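Local coordinates for protein 2-C-methyl-D-erythritol 4-phosphate cytidylyltransferase (Thermus thermophilus HB8, PDB 2PX7) that probably catalyses the joining of CTP and 2-C-methyl-D-erythritol 4-phosphate to give 4-diphosphocytidyl-2-C-methyl-D-erythritol and diphosphate, a step of isoprenoid biosynthesis, at residues V138-V143 / R165-P170; D145-P150 / R157-E162; T169-F174 / A192-Q197. All blocks are in the same frame, centred on the assembly; numbering follows the deposited sequence.

Contact 1 (V138-V143 / R165-P170); sequences VPVLPV and RLVQTP
V138 and V167 press methyl against methyl, CG1 of V138 lying 3.5 Å from CG1 of V167, closer than two methyls normally pack. In both valines CG1 stands anti to the backbone N (chi1 171° in V138), and that turn brings the two methyls together. Next along this face, V140 sets its CB 3.9 Å from CB of R165, against the start of the arginine chain. L141 and L166 point to the other face, where the L141 isobutyl group lies obliquely across the side chain of Q168, with CD1 of L141 3.6 Å from NE2 of Q168. The amide is tied down at its far end by OE1, which accepts from the backbone N of E212.

Between the antiparallel strands, L141 and L166 exchange two bonds, L141 N to L166 O and L166 N to L141 O, each 2.8 Å and each in the carbonyl plane of its acceptor. Past them, Q168 N reaches P139 O at 2.8 Å, nearly straight at 167°. At the polar edge, the guanidinium of R165 is held by NH1 to the carbonyl of E162.

R165, L166 and V167 also pair with a strand of the second subunit. The chemistry is thus mainly backbone bonding in a sheet continued across the dimer, with apolar branches on either face.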
ATOM      1  N   VAL A 138     -10.046  -6.422  13.310  1.00 27.09           N
ATOM      2  CA  VAL A 138      -8.897  -5.805  12.666  1.00 27.56           C
ATOM      3  C   VAL A 138      -9.266  -5.238  11.268  1.00 27.63           C
ATOM      4  O   VAL A 138      -9.895  -5.948  10.465  1.00 26.74           O
ATOM      5  CB  VAL A 138      -7.780  -6.885  12.528  1.00 27.56           C
ATOM      6  CG1 VAL A 138      -6.645  -6.401  11.693  1.00 28.45           C
ATOM      7  CG2 VAL A 138      -7.288  -7.303  13.921  1.00 28.02           C
ATOM      8  N   PRO A 139      -8.849  -3.980  10.967  1.00 27.81           N
ATOM      9  CA  PRO A 139      -8.991  -3.476   9.594  1.00 27.93           C
ATOM     10  C   PRO A 139      -7.916  -4.003   8.648  1.00 28.40           C
ATOM     11  O   PRO A 139      -6.729  -4.038   8.996  1.00 28.33           O
ATOM     12  CB  PRO A 139      -8.902  -1.957   9.753  1.00 27.60           C
ATOM     13  CG  PRO A 139      -8.001  -1.767  10.969  1.00 27.75           C
ATOM     14  CD  PRO A 139      -8.238  -2.974  11.865  1.00 27.03           C
ATOM     15  N   VAL A 140      -8.352  -4.424   7.455  1.00 28.52           N
ATOM     16  CA  VAL A 140      -7.468  -4.964   6.433  1.00 28.93           C
ATOM     17  C   VAL A 140      -7.735  -4.308   5.070  1.00 29.36           C
ATOM     18  O   VAL A 140      -8.821  -3.800   4.831  1.00 29.52           O
ATOM     19  CB  VAL A 140      -7.557  -6.526   6.302  1.00 28.52           C
ATOM     20  CG1 VAL A 140      -7.195  -7.238   7.629  1.00 28.03           C
ATOM     21  CG2 VAL A 140      -8.928  -6.974   5.760  1.00 29.77           C
ATOM     22  N   LEU A 141      -6.715  -4.281   4.209  1.00 29.93           N
ATOM     23  CA  LEU A 141      -6.874  -3.835   2.825  1.00 30.41           C
ATOM     24  C   LEU A 141      -6.414  -4.922   1.879  1.00 30.89           C
ATOM     25  O   LEU A 141      -5.503  -5.696   2.214  1.00 29.75           O
ATOM     26  CB  LEU A 141      -6.045  -2.572   2.540  1.00 30.42           C
ATOM     27  CG  LEU A 141      -6.470  -1.190   3.040  1.00 30.60           C
ATOM     28  CD1 LEU A 141      -5.453  -0.197   2.549  1.00 32.37           C
ATOM     29  CD2 LEU A 141      -7.845  -0.782   2.561  1.00 33.09           C
ATOM     30  N   PRO A 142      -6.997  -4.962   0.654  1.00 32.21           N
ATOM     31  CA  PRO A 142      -6.426  -5.922  -0.298  1.00 32.57           C
ATOM     32  C   PRO A 142      -5.015  -5.466  -0.667  1.00 32.86           C
ATOM     33  O   PRO A 142      -4.714  -4.274  -0.581  1.00 32.76           O
ATOM     34  CB  PRO A 142      -7.354  -5.827  -1.531  1.00 33.18           C
ATOM     35  CG  PRO A 142      -8.488  -4.919  -1.139  1.00 33.53           C
ATOM     36  CD  PRO A 142      -8.093  -4.157   0.077  1.00 31.96           C
ATOM     37  N   VAL A 143      -4.162  -6.407  -1.051  1.00 33.40           N
ATOM     38  CA  VAL A 143      -2.853  -6.087  -1.599  1.00 34.24           C
ATOM     39  C   VAL A 143      -3.067  -5.524  -3.019  1.00 34.64           C
ATOM     40  O   VAL A 143      -3.569  -6.231  -3.881  1.00 34.53           O
ATOM     41  CB  VAL A 143      -1.931  -7.330  -1.638  1.00 34.27           C
ATOM     42  CG1 VAL A 143      -0.605  -7.014  -2.360  1.00 34.41           C
ATOM     43  CG2 VAL A 143      -1.660  -7.854  -0.214  1.00 34.88           C
ATOM     44  N   ARG A 165      -3.708  -9.922   2.553  1.00 31.86           N
ATOM     45  CA  ARG A 165      -4.203  -8.633   2.998  1.00 31.01           C
ATOM     46  C   ARG A 165      -3.078  -7.837   3.657  1.00 30.28           C
ATOM     47  O   ARG A 165      -2.110  -8.406   4.170  1.00 29.98           O
ATOM     48  CB  ARG A 165      -5.359  -8.808   3.997  1.00 31.14           C
ATOM     49  CG  ARG A 165      -6.578  -9.558   3.495  1.00 32.28           C
ATOM     50  CD  ARG A 165      -7.223  -8.909   2.255  1.00 32.84           C
ATOM     51  NE  ARG A 165      -8.405  -9.660   1.865  1.00 34.26           N
ATOM     52  CZ  ARG A 165      -8.410 -10.770   1.115  1.00 35.14           C
ATOM     53  NH1 ARG A 165      -7.299 -11.271   0.597  1.00 29.70           N
ATOM     54  NH2 ARG A 165      -9.563 -11.367   0.855  1.00 35.69           N
ATOM     55  N   LEU A 166      -3.210  -6.517   3.608  1.00 29.44           N
ATOM     56  CA  LEU A 166      -2.404  -5.616   4.404  1.00 28.78           C
ATOM     57  C   LEU A 166      -3.189  -5.322   5.680  1.00 28.67           C
ATOM     58  O   LEU A 166      -4.356  -4.910   5.620  1.00 28.79           O
ATOM     59  CB  LEU A 166      -2.110  -4.316   3.633  1.00 28.53           C
ATOM     60  CG  LEU A 166      -1.343  -4.503   2.320  1.00 28.04           C
ATOM     61  CD1 LEU A 166      -1.201  -3.197   1.587  1.00 28.93           C
ATOM     62  CD2 LEU A 166       0.000  -5.137   2.553  1.00 28.35           C
ATOM     63  N   VAL A 167      -2.550  -5.553   6.824  1.00 27.58           N
ATOM     64  CA  VAL A 167      -3.187  -5.350   8.121  1.00 25.77           C
ATOM     65  C   VAL A 167      -2.927  -3.931   8.622  1.00 25.96           C
ATOM     66  O   VAL A 167      -1.773  -3.464   8.631  1.00 25.49           O
ATOM     67  CB  VAL A 167      -2.693  -6.417   9.141  1.00 26.15           C
ATOM     68  CG1 VAL A 167      -3.388  -6.250  10.478  1.00 25.51           C
ATOM     69  CG2 VAL A 167      -2.939  -7.830   8.610  1.00 22.12           C
ATOM     70  N   GLN A 168      -3.994  -3.239   9.042  1.00 25.88           N
ATOM     71  CA  GLN A 168      -3.853  -1.875   9.579  1.00 25.79           C
ATOM     72  C   GLN A 168      -4.247  -1.833  11.053  1.00 25.56           C
ATOM     73  O   GLN A 168      -4.413  -2.875  11.685  1.00 25.14           O
ATOM     74  CB  GLN A 168      -4.720  -0.885   8.792  1.00 26.12           C
ATOM     75  CG  GLN A 168      -4.589  -1.004   7.263  1.00 26.82           C
ATOM     76  CD  GLN A 168      -5.369   0.065   6.573  1.00 26.51           C
ATOM     77  OE1 GLN A 168      -6.586   0.144   6.710  1.00 26.30           O
ATOM     78  NE2 GLN A 168      -4.678   0.920   5.853  1.00 27.19           N
ATOM     79  N   THR A 169      -4.371  -0.614  11.585  1.00 25.20           N
ATOM     80  CA  THR A 169      -4.886  -0.353  12.923  1.00 25.31           C
ATOM     81  C   THR A 169      -5.872   0.826  12.769  1.00 26.25           C
ATOM     82  O   THR A 169      -5.872   1.475  11.737  1.00 27.45           O
ATOM     83  CB  THR A 169      -3.746  -0.010  13.973  1.00 24.81           C
ATOM     84  OG1 THR A 169      -3.226   1.307  13.727  1.00 23.30           O
ATOM     85  CG2 THR A 169      -2.600  -1.036  13.931  1.00 24.09           C
ATOM     86  N   PRO A 170      -6.714   1.112  13.782  1.00 26.41           N
ATOM     87  CA  PRO A 170      -6.780   0.511  15.125  1.00 25.98           C
ATOM     88  C   PRO A 170      -7.281  -0.932  15.114  1.00 26.05           C
ATOM     89  O   PRO A 170      -8.116  -1.303  14.271  1.00 25.81           O
ATOM     90  CB  PRO A 170      -7.770   1.417  15.872  1.00 26.27           C
ATOM     91  CG  PRO A 170      -8.646   2.004  14.800  1.00 26.12           C
ATOM     92  CD  PRO A 170      -7.736   2.164  13.593  1.00 26.48           C
TER

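Contact 2 (D145-P150 / R157-E162); sequences DTLMAP and RVVPRE
The β hairpin of strands 146-150 and 156-159 is held together here, its legs antiparallel, with V158 meeting both T146 and M148. CG1 of V158 comes 3.7 Å from CG2 of T146, the two side chains crossing at about a right angle, and CG2 of V158 rests 4.0 Å from CG of M148. Were V158 cut back to an alanine, CG2 of T146 and CG of M148 would probably lose these methyl contacts and a gap would open on this face of the hairpin. The other face carries L147 and V159, whose CD2 and CG2 respectively lie 3.7 Å apart; next to them the other methyl of V159, CG1, sits 3.5 Å above the centre of the R157 guanidinium plane.

A149 and R157 form a hydrogen-bonded pair, A149 N giving to R157 O at 174° and R157 N to A149 O at 160°. V159 N approaches L147 O nearly along the C=O axis, at 2.9 Å. The hairpin stands well away from the body of the chain and reaches the second subunit: T146, L147 and M148 pair with a strand there, and D145 OD1 makes a salt bridge with R116 of that subunit.

Beyond V159 the legs spread, and a water accepts from L147 N at 3.0 Å. R161, predicted to position the MEP substrate, crosses this end. Its CG is wedged between backbone N and carbonyl carbon (chi1 59°), and the extended chain then runs past D145 O, with CD of R161 3.1 Å from that oxygen. Its NH1 bonds to the carbonyl of V143, while NE gives a weak bond to a second water, itself hydrogen-bonded to OG1 of T146, which also bonds to S193 OG of the second subunit.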
ATOM      1  N   ASP A 145      -1.000  -4.448  -5.514  1.00 36.30           N
ATOM      2  CA  ASP A 145       0.024  -4.604  -6.539  1.00 35.74           C
ATOM      3  C   ASP A 145       0.398  -6.062  -6.639  1.00 34.91           C
ATOM      4  O   ASP A 145       0.170  -6.822  -5.699  1.00 35.45           O
ATOM      5  CB  ASP A 145       1.296  -3.839  -6.153  1.00 35.76           C
ATOM      6  CG  ASP A 145       1.074  -2.351  -5.956  1.00 38.31           C
ATOM      7  OD1 ASP A 145       0.406  -1.704  -6.794  1.00 39.78           O
ATOM      8  OD2 ASP A 145       1.617  -1.812  -4.959  1.00 40.95           O
ATOM      9  N   THR A 146       1.003  -6.452  -7.750  1.00 33.49           N
ATOM     10  CA  THR A 146       1.618  -7.765  -7.835  1.00 32.75           C
ATOM     11  C   THR A 146       2.530  -7.940  -6.617  1.00 32.01           C
ATOM     12  O   THR A 146       3.296  -7.051  -6.248  1.00 31.29           O
ATOM     13  CB  THR A 146       2.378  -7.972  -9.171  1.00 32.95           C
ATOM     14  OG1 THR A 146       1.437  -7.914 -10.243  1.00 33.80           O
ATOM     15  CG2 THR A 146       3.087  -9.347  -9.234  1.00 31.63           C
ATOM     16  N   LEU A 147       2.394  -9.094  -5.984  1.00 31.80           N
ATOM     17  CA  LEU A 147       3.116  -9.405  -4.762  1.00 31.39           C
ATOM     18  C   LEU A 147       4.198 -10.435  -5.074  1.00 30.91           C
ATOM     19  O   LEU A 147       3.903 -11.558  -5.471  1.00 31.07           O
ATOM     20  CB  LEU A 147       2.122  -9.912  -3.687  1.00 31.31           C
ATOM     21  CG  LEU A 147       2.619 -10.234  -2.266  1.00 31.36           C
ATOM     22  CD1 LEU A 147       3.351  -9.049  -1.600  1.00 27.39           C
ATOM     23  CD2 LEU A 147       1.441 -10.721  -1.393  1.00 30.65           C
ATOM     24  N   MET A 148       5.443 -10.048  -4.838  1.00 30.82           N
ATOM     25  CA  MET A 148       6.610 -10.785  -5.305  1.00 30.50           C
ATOM     26  C   MET A 148       7.730 -10.901  -4.241  1.00 30.88           C
ATOM     27  O   MET A 148       8.057  -9.930  -3.562  1.00 30.69           O
ATOM     28  CB  MET A 148       7.146 -10.081  -6.573  1.00 29.75           C
ATOM     29  CG  MET A 148       8.328 -10.748  -7.279  1.00 29.24           C
ATOM     30  SD  MET A 148       9.942 -10.205  -6.636  1.00 31.92           S
ATOM     31  CE  MET A 148      10.038  -8.507  -7.172  1.00 25.67           C
ATOM     32  N   ALA A 149       8.317 -12.091  -4.134  1.00 32.03           N
ATOM     33  CA  ALA A 149       9.454 -12.356  -3.247  1.00 33.26           C
ATOM     34  C   ALA A 149      10.750 -12.346  -4.058  1.00 34.11           C
ATOM     35  O   ALA A 149      10.967 -13.217  -4.892  1.00 34.06           O
ATOM     36  CB  ALA A 149       9.272 -13.709  -2.528  1.00 32.80           C
ATOM     37  N   PRO A 150      11.597 -11.329  -3.862  1.00 35.47           N
ATOM     38  CA  PRO A 150      12.859 -11.295  -4.602  1.00 37.03           C
ATOM     39  C   PRO A 150      13.771 -12.505  -4.378  1.00 39.49           C
ATOM     40  O   PRO A 150      13.869 -13.027  -3.253  1.00 39.48           O
ATOM     41  CB  PRO A 150      13.540 -10.030  -4.072  1.00 36.29           C
ATOM     42  CG  PRO A 150      12.446  -9.192  -3.622  1.00 36.58           C
ATOM     43  CD  PRO A 150      11.426 -10.126  -3.034  1.00 35.05           C
ATOM     44  N   ARG A 157       9.885 -14.599  -7.171  1.00 37.61           N
ATOM     45  CA  ARG A 157       8.701 -15.452  -7.081  1.00 37.63           C
ATOM     46  C   ARG A 157       7.443 -14.662  -6.757  1.00 36.36           C
ATOM     47  O   ARG A 157       7.381 -13.982  -5.731  1.00 36.32           O
ATOM     48  CB  ARG A 157       8.941 -16.519  -5.992  1.00 37.48           C
ATOM     49  CG  ARG A 157       7.737 -17.345  -5.586  1.00 39.60           C
ATOM     50  CD  ARG A 157       8.074 -18.247  -4.367  1.00 40.81           C
ATOM     51  NE  ARG A 157       6.858 -18.817  -3.803  1.00 46.66           N
ATOM     52  CZ  ARG A 157       6.362 -18.540  -2.598  1.00 48.25           C
ATOM     53  NH1 ARG A 157       6.990 -17.715  -1.757  1.00 48.52           N
ATOM     54  NH2 ARG A 157       5.233 -19.127  -2.224  1.00 49.47           N
ATOM     55  N   VAL A 158       6.427 -14.786  -7.609  1.00 35.36           N
ATOM     56  CA  VAL A 158       5.158 -14.105  -7.417  1.00 34.59           C
ATOM     57  C   VAL A 158       4.124 -15.000  -6.716  1.00 34.76           C
ATOM     58  O   VAL A 158       4.009 -16.174  -7.038  1.00 34.38           O
ATOM     59  CB  VAL A 158       4.581 -13.635  -8.765  1.00 34.94           C
ATOM     60  CG1 VAL A 158       3.189 -13.034  -8.580  1.00 33.86           C
ATOM     61  CG2 VAL A 158       5.541 -12.632  -9.451  1.00 34.03           C
ATOM     62  N   VAL A 159       3.364 -14.423  -5.781  1.00 34.26           N
ATOM     63  CA  VAL A 159       2.293 -15.122  -5.081  1.00 34.77           C
ATOM     64  C   VAL A 159       0.954 -14.410  -5.297  1.00 35.35           C
ATOM     65  O   VAL A 159       0.938 -13.199  -5.480  1.00 35.40           O
ATOM     66  CB  VAL A 159       2.594 -15.270  -3.556  1.00 34.36           C
ATOM     67  CG1 VAL A 159       3.908 -16.007  -3.344  1.00 35.07           C
ATOM     68  CG2 VAL A 159       2.630 -13.928  -2.869  1.00 33.39           C
ATOM     69  N   PRO A 160      -0.176 -15.154  -5.261  1.00 36.37           N
ATOM     70  CA  PRO A 160      -1.472 -14.522  -5.554  1.00 36.93           C
ATOM     71  C   PRO A 160      -1.891 -13.433  -4.561  1.00 37.72           C
ATOM     72  O   PRO A 160      -2.345 -13.742  -3.466  1.00 37.79           O
ATOM     73  CB  PRO A 160      -2.468 -15.692  -5.534  1.00 37.00           C
ATOM     74  CG  PRO A 160      -1.658 -16.932  -5.580  1.00 37.48           C
ATOM     75  CD  PRO A 160      -0.310 -16.597  -4.981  1.00 36.74           C
ATOM     76  N   ARG A 161      -1.771 -12.170  -4.968  1.00 38.48           N
ATOM     77  CA  ARG A 161      -2.102 -11.035  -4.096  1.00 39.77           C
ATOM     78  C   ARG A 161      -3.543 -11.082  -3.552  1.00 40.12           C
ATOM     79  O   ARG A 161      -3.846 -10.512  -2.490  1.00 40.16           O
ATOM     80  CB  ARG A 161      -1.797  -9.698  -4.788  1.00 39.86           C
ATOM     81  CG  ARG A 161      -2.551  -9.485  -6.098  1.00 42.80           C
ATOM     82  CD  ARG A 161      -2.501  -8.040  -6.534  1.00 45.80           C
ATOM     83  NE  ARG A 161      -3.467  -7.793  -7.593  1.00 51.30           N
ATOM     84  CZ  ARG A 161      -4.696  -7.326  -7.395  1.00 53.68           C
ATOM     85  NH1 ARG A 161      -5.121  -7.039  -6.168  1.00 54.59           N
ATOM     86  NH2 ARG A 161      -5.507  -7.155  -8.431  1.00 55.82           N
ATOM     87  N   GLU A 162      -4.413 -11.786  -4.272  1.00 39.97           N
ATOM     88  CA  GLU A 162      -5.816 -11.948  -3.896  1.00 40.15           C
ATOM     89  C   GLU A 162      -6.002 -12.794  -2.618  1.00 38.99           C
ATOM     90  O   GLU A 162      -7.014 -12.691  -1.941  1.00 39.23           O
ATOM     91  CB  GLU A 162      -6.617 -12.531  -5.083  1.00 41.21           C
ATOM     92  CG  GLU A 162      -5.917 -13.696  -5.849  1.00 44.46           C
ATOM     93  CD  GLU A 162      -4.957 -13.244  -6.980  1.00 47.33           C
ATOM     94  OE1 GLU A 162      -4.690 -12.037  -7.132  1.00 49.09           O
ATOM     95  OE2 GLU A 162      -4.470 -14.113  -7.736  1.00 49.28           O
TER
HETATM   96  O   HOH W   1      -1.647  -6.958 -10.131  1.00 34.84           O
HETATM   97  O   HOH W   2       0.473 -11.165  -6.927  1.00 27.08           O

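Contact 3 (T169-F174 / A192-Q197); sequences TPQGFF and ASDDAQ
Q171 sends its carboxamide straight at the start of helix 195-201 and uses both ends of it. OE1 accepts from A196 N at 3.1 Å, in the plane of its own carbonyl, though the bond is bent, 145° at the hydrogen. NE2 gives to D194 OD2, also 3.1 Å away but much straighter at 172°; the aspartate oxygen lies in the amide plane, whereas the donor comes from above the carboxylate plane, and the two flat groups are steeply turned against each other. A further bond from NE2 to the carbonyl of Q168 helps fix the rotation of the amide.

D194 is the N-cap of the helix. Its CG sits between backbone N and carbonyl carbon (chi1 70°), turning the carboxylate back over the first turn, where OD1 takes Q197 N at 3.0 Å and Q197 NE2 at 2.7 Å from opposite faces of its plane. OD2, besides Q171, is hydrogen-bonded to OH of Y155 of the second subunit, so two neighbours hold the cap.

Two residues after Q171, F173 lays its ring obliquely against the same turn. CE2 approaches CB of D195 to 3.7 Å, and CZ comes equally close to A196 N, at 3.7 Å. OE1 of Q171 lies at the ring edge, in plane. The D195 carboxylate turns to H182, to which OD1 is hydrogen-bonded, while CB of A196 packs on V138 of the neighbouring strand 136-142.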
ATOM      1  N   THR A 169      -4.371  -0.614  11.585  1.00 25.20           N
ATOM      2  CA  THR A 169      -4.886  -0.353  12.923  1.00 25.31           C
ATOM      3  C   THR A 169      -5.872   0.826  12.769  1.00 26.25           C
ATOM      4  O   THR A 169      -5.872   1.475  11.737  1.00 27.45           O
ATOM      5  CB  THR A 169      -3.746  -0.010  13.973  1.00 24.81           C
ATOM      6  OG1 THR A 169      -3.226   1.307  13.727  1.00 23.30           O
ATOM      7  CG2 THR A 169      -2.600  -1.036  13.931  1.00 24.09           C
ATOM      8  N   PRO A 170      -6.714   1.112  13.782  1.00 26.41           N
ATOM      9  CA  PRO A 170      -6.780   0.511  15.125  1.00 25.98           C
ATOM     10  C   PRO A 170      -7.281  -0.932  15.114  1.00 26.05           C
ATOM     11  O   PRO A 170      -8.116  -1.303  14.271  1.00 25.81           O
ATOM     12  CB  PRO A 170      -7.770   1.417  15.872  1.00 26.27           C
ATOM     13  CG  PRO A 170      -8.646   2.004  14.800  1.00 26.12           C
ATOM     14  CD  PRO A 170      -7.736   2.164  13.593  1.00 26.48           C
ATOM     15  N   GLN A 171      -6.762  -1.740  16.046  1.00 25.53           N
ATOM     16  CA  GLN A 171      -7.303  -3.076  16.306  1.00 24.27           C
ATOM     17  C   GLN A 171      -8.112  -3.060  17.605  1.00 24.75           C
ATOM     18  O   GLN A 171      -7.665  -2.497  18.612  1.00 25.23           O
ATOM     19  CB  GLN A 171      -6.169  -4.110  16.348  1.00 24.82           C
ATOM     20  CG  GLN A 171      -5.207  -4.002  15.140  1.00 21.87           C
ATOM     21  CD  GLN A 171      -4.301  -5.180  14.973  1.00 23.62           C
ATOM     22  OE1 GLN A 171      -4.134  -6.018  15.882  1.00 20.84           O
ATOM     23  NE2 GLN A 171      -3.728  -5.295  13.773  1.00 22.17           N
ATOM     24  N   GLY A 172      -9.299  -3.669  17.583  1.00 24.45           N
ATOM     25  CA  GLY A 172     -10.262  -3.554  18.679  1.00 23.73           C
ATOM     26  C   GLY A 172     -10.457  -4.880  19.383  1.00 24.18           C
ATOM     27  O   GLY A 172     -10.514  -5.912  18.748  1.00 23.69           O
ATOM     28  N   PHE A 173     -10.549  -4.855  20.707  1.00 24.19           N
ATOM     29  CA  PHE A 173     -10.660  -6.097  21.480  1.00 24.68           C
ATOM     30  C   PHE A 173     -11.481  -5.847  22.725  1.00 24.90           C
ATOM     31  O   PHE A 173     -11.505  -4.713  23.223  1.00 24.95           O
ATOM     32  CB  PHE A 173      -9.259  -6.605  21.900  1.00 24.08           C
ATOM     33  CG  PHE A 173      -8.306  -6.810  20.742  1.00 22.39           C
ATOM     34  CD1 PHE A 173      -8.341  -7.980  19.994  1.00 23.69           C
ATOM     35  CD2 PHE A 173      -7.377  -5.841  20.417  1.00 22.00           C
ATOM     36  CE1 PHE A 173      -7.471  -8.172  18.898  1.00 21.85           C
ATOM     37  CE2 PHE A 173      -6.503  -6.008  19.338  1.00 22.26           C
ATOM     38  CZ  PHE A 173      -6.563  -7.182  18.567  1.00 21.55           C
ATOM     39  N   PHE A 174     -12.138  -6.892  23.235  1.00 24.43           N
ATOM     40  CA  PHE A 174     -12.506  -6.891  24.659  1.00 24.50           C
ATOM     41  C   PHE A 174     -11.196  -6.757  25.448  1.00 24.67           C
ATOM     42  O   PHE A 174     -10.235  -7.488  25.203  1.00 24.69           O
ATOM     43  CB  PHE A 174     -13.231  -8.183  25.071  1.00 24.61           C
ATOM     44  CG  PHE A 174     -14.541  -8.429  24.337  1.00 25.35           C
ATOM     45  CD1 PHE A 174     -15.330  -7.359  23.881  1.00 27.28           C
ATOM     46  CD2 PHE A 174     -15.007  -9.727  24.139  1.00 24.92           C
ATOM     47  CE1 PHE A 174     -16.542  -7.595  23.228  1.00 26.06           C
ATOM     48  CE2 PHE A 174     -16.218  -9.972  23.463  1.00 22.29           C
ATOM     49  CZ  PHE A 174     -16.981  -8.906  23.023  1.00 24.89           C
ATOM     50  N   ALA A 192       5.040 -10.774  18.628  1.00 28.04           N
ATOM     51  CA  ALA A 192       4.408 -10.668  17.315  1.00 28.39           C
ATOM     52  C   ALA A 192       4.245  -9.206  16.920  1.00 28.51           C
ATOM     53  O   ALA A 192       4.312  -8.337  17.765  1.00 27.93           O
ATOM     54  CB  ALA A 192       3.061 -11.407  17.321  1.00 28.12           C
ATOM     55  N   SER A 193       3.999  -8.949  15.639  1.00 28.82           N
ATOM     56  CA  SER A 193       3.990  -7.599  15.121  1.00 29.34           C
ATOM     57  C   SER A 193       2.688  -6.871  15.422  1.00 29.33           C
ATOM     58  O   SER A 193       2.594  -5.659  15.198  1.00 29.83           O
ATOM     59  CB  SER A 193       4.257  -7.613  13.614  1.00 30.02           C
ATOM     60  OG  SER A 193       3.225  -8.323  12.917  1.00 32.37           O
ATOM     61  N   ASP A 194       1.677  -7.595  15.907  1.00 27.87           N
ATOM     62  CA  ASP A 194       0.451  -6.936  16.337  1.00 26.81           C
ATOM     63  C   ASP A 194      -0.257  -7.709  17.433  1.00 25.88           C
ATOM     64  O   ASP A 194       0.163  -8.812  17.803  1.00 24.62           O
ATOM     65  CB  ASP A 194      -0.478  -6.580  15.144  1.00 26.50           C
ATOM     66  CG  ASP A 194      -1.106  -7.795  14.478  1.00 26.34           C
ATOM     67  OD1 ASP A 194      -0.951  -8.906  14.997  1.00 27.80           O
ATOM     68  OD2 ASP A 194      -1.769  -7.640  13.409  1.00 27.43           O
ATOM     69  N   ASP A 195      -1.315  -7.105  17.962  1.00 24.87           N
ATOM     70  CA  ASP A 195      -2.095  -7.705  19.024  1.00 24.90           C
ATOM     71  C   ASP A 195      -2.994  -8.814  18.507  1.00 24.55           C
ATOM     72  O   ASP A 195      -3.232  -9.779  19.209  1.00 24.22           O
ATOM     73  CB  ASP A 195      -2.919  -6.630  19.746  1.00 25.39           C
ATOM     74  CG  ASP A 195      -2.050  -5.734  20.620  1.00 26.48           C
ATOM     75  OD1 ASP A 195      -1.490  -6.224  21.643  1.00 28.79           O
ATOM     76  OD2 ASP A 195      -1.909  -4.547  20.260  1.00 27.83           O
ATOM     77  N   ALA A 196      -3.492  -8.690  17.269  1.00 24.23           N
ATOM     78  CA  ALA A 196      -4.328  -9.760  16.695  1.00 23.42           C
ATOM     79  C   ALA A 196      -3.623 -11.110  16.729  1.00 22.94           C
ATOM     80  O   ALA A 196      -4.243 -12.125  16.987  1.00 22.89           O
ATOM     81  CB  ALA A 196      -4.718  -9.417  15.270  1.00 23.85           C
ATOM     82  N   GLN A 197      -2.322 -11.130  16.459  1.00 23.38           N
ATOM     83  CA  GLN A 197      -1.582 -12.404  16.491  1.00 23.41           C
ATOM     84  C   GLN A 197      -1.494 -13.048  17.860  1.00 23.64           C
ATOM     85  O   GLN A 197      -1.439 -14.273  17.959  1.00 24.37           O
ATOM     86  CB  GLN A 197      -0.190 -12.221  15.912  1.00 23.75           C
ATOM     87  CG  GLN A 197      -0.208 -12.071  14.392  1.00 23.58           C
ATOM     88  CD  GLN A 197       1.081 -11.486  13.904  1.00 25.58           C
ATOM     89  OE1 GLN A 197       2.048 -12.212  13.641  1.00 27.27           O
ATOM     90  NE2 GLN A 197       1.136 -10.159  13.850  1.00 22.06           N
TER

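In the fold
Contacts 1 and 3 both use strand 165-174 of the mixed central sheet, where it lies between strands 108-111 and 136-142. Their centres are about 11 Å apart; they share T169 and P170 and meet directly, D194 packing on V167. Contact 1 thus joins two strands edge to edge, and contact 3 seats a helix start on the sheet. Contact 2 lies between the two strands of contact 1 in the chain, about 17 Å away centre to centre, and the two contacts are joined through R161 and V143; its centre is about 25 Å from that of contact 3. All three reach the second subunit, consistent with a hairpin arm that ties the dimer together.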